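PDB 6A7T: N-acetylglucosamine-specific lectin from Saxidomus purpuratus, which probably binds carbohydrates, recognising N-acetylglucosamine through a C-type lectin fold without the help of calcium. Local coordinates for residues Glu32-Ser37 and Asp71-Gly76. Sequence-based numbering, arbitrary orientation.
Sequences EWFGGS and DDFIRG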
loop_
_atom_site.group_PDB
_atom_site.type_symbol
_atom_site.label_atom_id
_atom_site.label_comp_id
_atom_site.label_asym_id
_atom_site.label_seq_id
_atom_site.Cartn_x
_atom_site.Cartn_y
_atom_site.Cartn_z
ATOM N N GLU A 32 -11.733 -1.333 0.465
ATOM C CA GLU A 32 -10.922 -0.111 0.538
ATOM C C GLU A 32 -9.451 -0.449 0.388
ATOM O O GLU A 32 -8.988 -1.412 0.911
ATOM C CB GLU A 32 -11.023 0.539 1.911
ATOM C CG GLU A 32 -12.329 1.213 2.169
ATOM C CD GLU A 32 -12.136 2.047 3.429
ATOM O OE1 GLU A 32 -12.939 1.879 4.368
ATOM O OE2 GLU A 32 -11.143 2.856 3.459
ATOM N N TRP A 33 -8.695 0.430 -0.283
ATOM C CA TRP A 33 -7.252 0.259 -0.480
ATOM C C TRP A 33 -6.449 1.048 0.552
ATOM O O TRP A 33 -6.771 2.202 0.842
ATOM C CB TRP A 33 -6.880 0.719 -1.882
ATOM C CG TRP A 33 -5.471 0.422 -2.291
ATOM C CD1 TRP A 33 -5.064 -0.706 -2.936
ATOM C CD2 TRP A 33 -4.287 1.221 -2.095
ATOM N NE1 TRP A 33 -3.731 -0.626 -3.204
ATOM C CE2 TRP A 33 -3.225 0.534 -2.707
ATOM C CE3 TRP A 33 -4.037 2.483 -1.538
ATOM C CZ2 TRP A 33 -1.908 0.993 -2.712
ATOM C CZ3 TRP A 33 -2.731 2.959 -1.563
ATOM C CH2 TRP A 33 -1.683 2.220 -2.118
ATOM N N PHE A 34 -5.389 0.424 1.029
ATOM C CA PHE A 34 -4.389 1.092 1.829
ATOM C C PHE A 34 -3.095 0.294 1.751
ATOM O O PHE A 34 -3.093 -0.901 1.948
ATOM C CB PHE A 34 -4.861 1.222 3.280
ATOM C CG PHE A 34 -3.786 1.781 4.174
ATOM C CD1 PHE A 34 -3.527 3.141 4.162
ATOM C CD2 PHE A 34 -2.961 0.943 4.901
ATOM C CE1 PHE A 34 -2.489 3.652 4.920
ATOM C CE2 PHE A 34 -1.951 1.468 5.692
ATOM C CZ PHE A 34 -1.727 2.814 5.686
ATOM N N GLY A 35 -1.967 0.966 1.452
ATOM C CA GLY A 35 -0.670 0.341 1.748
ATOM C C GLY A 35 -0.381 -0.927 0.935
ATOM O O GLY A 35 0.318 -1.807 1.415
ATOM N N GLY A 36 -0.981 -1.025 -0.250
ATOM C CA GLY A 36 -0.766 -2.105 -1.170
ATOM C C GLY A 36 -1.742 -3.246 -0.998
ATOM O O GLY A 36 -1.646 -4.266 -1.678
ATOM N N SER A 37 -2.701 -3.087 -0.093
ATOM C CA SER A 37 -3.713 -4.135 0.148
ATOM C C SER A 37 -5.109 -3.564 -0.012
ATOM O O SER A 37 -5.313 -2.383 0.154
ATOM C CB SER A 37 -3.598 -4.681 1.541
ATOM O OG SER A 37 -2.411 -5.419 1.695
ATOM N N ASP A 71 -2.338 0.071 11.468
ATOM C CA ASP A 71 -3.166 0.143 12.656
ATOM C C ASP A 71 -4.013 1.416 12.589
ATOM O O ASP A 71 -5.221 1.378 12.836
ATOM C CB ASP A 71 -2.303 0.093 13.905
ATOM C CG ASP A 71 -3.067 0.135 15.203
ATOM O OD1 ASP A 71 -3.806 -0.792 15.491
ATOM O OD2 ASP A 71 -2.857 1.158 15.959
ATOM N N ASP A 72 -3.376 2.521 12.216
ATOM C CA ASP A 72 -4.064 3.809 12.162
ATOM C C ASP A 72 -5.164 3.773 11.098
ATOM O O ASP A 72 -6.296 4.257 11.326
ATOM C CB ASP A 72 -3.059 4.967 11.974
ATOM C CG ASP A 72 -2.165 5.282 13.188
ATOM O OD1 ASP A 72 -2.452 4.807 14.313
ATOM O OD2 ASP A 72 -1.121 6.012 13.001
ATOM N N PHE A 73 -4.855 3.246 9.920
ATOM C CA PHE A 73 -5.789 3.120 8.865
ATOM C C PHE A 73 -7.015 2.376 9.386
ATOM O O PHE A 73 -8.131 2.799 9.186
ATOM C CB PHE A 73 -5.183 2.395 7.653
ATOM C CG PHE A 73 -6.216 1.884 6.700
ATOM C CD1 PHE A 73 -6.967 2.759 5.927
ATOM C CD2 PHE A 73 -6.473 0.517 6.615
ATOM C CE1 PHE A 73 -7.970 2.287 5.082
ATOM C CE2 PHE A 73 -7.465 0.053 5.768
ATOM C CZ PHE A 73 -8.193 0.928 4.994
ATOM N N ILE A 74 -6.806 1.201 10.002
ATOM C CA ILE A 74 -7.933 0.367 10.431
ATOM C C ILE A 74 -8.767 1.144 11.446
ATOM O O ILE A 74 -9.996 1.164 11.342
ATOM C CB ILE A 74 -7.432 -0.972 10.980
ATOM C CG1 ILE A 74 -6.825 -1.814 9.860
ATOM C CG2 ILE A 74 -8.544 -1.695 11.715
ATOM C CD1 ILE A 74 -5.962 -2.955 10.323
ATOM N N ARG A 75 -8.089 1.765 12.421
ATOM C CA ARG A 75 -8.778 2.502 13.454
ATOM C C ARG A 75 -9.621 3.605 12.808
ATOM O O ARG A 75 -10.738 3.869 13.267
ATOM C CB ARG A 75 -7.805 3.047 14.489
ATOM C CG ARG A 75 -8.540 3.674 15.671
ATOM C CD ARG A 75 -7.602 4.152 16.746
ATOM N NE ARG A 75 -6.883 3.066 17.370
ATOM C CZ ARG A 75 -5.669 2.654 17.061
ATOM N NH1 ARG A 75 -4.899 3.321 16.232
ATOM N NH2 ARG A 75 -5.250 1.526 17.616
ATOM N N GLY A 76 -9.052 4.271 11.799
ATOM C CA GLY A 76 -9.780 5.339 11.048
ATOM C C GLY A 76 -11.132 4.905 10.519
ATOM O O GLY A 76 -12.097 5.679 10.588
#
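F34, on strand 32-34, faces F73 on segment 71-76 of helix 68-78; the axes of these short segments run nearly antiparallel, at 155°, with a closest approach of 10.4 Å. The chain turns back after F34 through a type I' beta turn, with G35 and G36 at its corners. F34 N and S37 N each bond to the other residue's O, which closes the hairpin with strand 37-43.

The rings of F34 and F73 lie almost parallel, with planes 4° apart, but a lateral offset leaves little of one ring above the other. The centroids of the F34 and F73 rings are 4.7 Å apart. Each ring instead takes the other's methylene over its centre. F34 CB sits 3.5 Å from the centroid of the F73 ring, and F73 CB sits 3.7 Å from that of F34. Both are CH-pi contacts. CG of both is anti to the backbone N (F34 chi1 174°), which carries each ring over the other's CB.

E32 reaches the rim of the F73 ring, with E32 OE2 3.6 Å from F73 CE1 and near the ring plane. Y39, on the neighbouring strand, meets the F73 ring at a steep tilt.

The contact joins strand 32-34, outermost of its antiparallel sheet within this chain, to helix 68-78, near calcium ligand E70. Its chemistry is dispersion and CH-pi, with the carboxylate probably adding a weak electrostatic attraction to the positive ring edge.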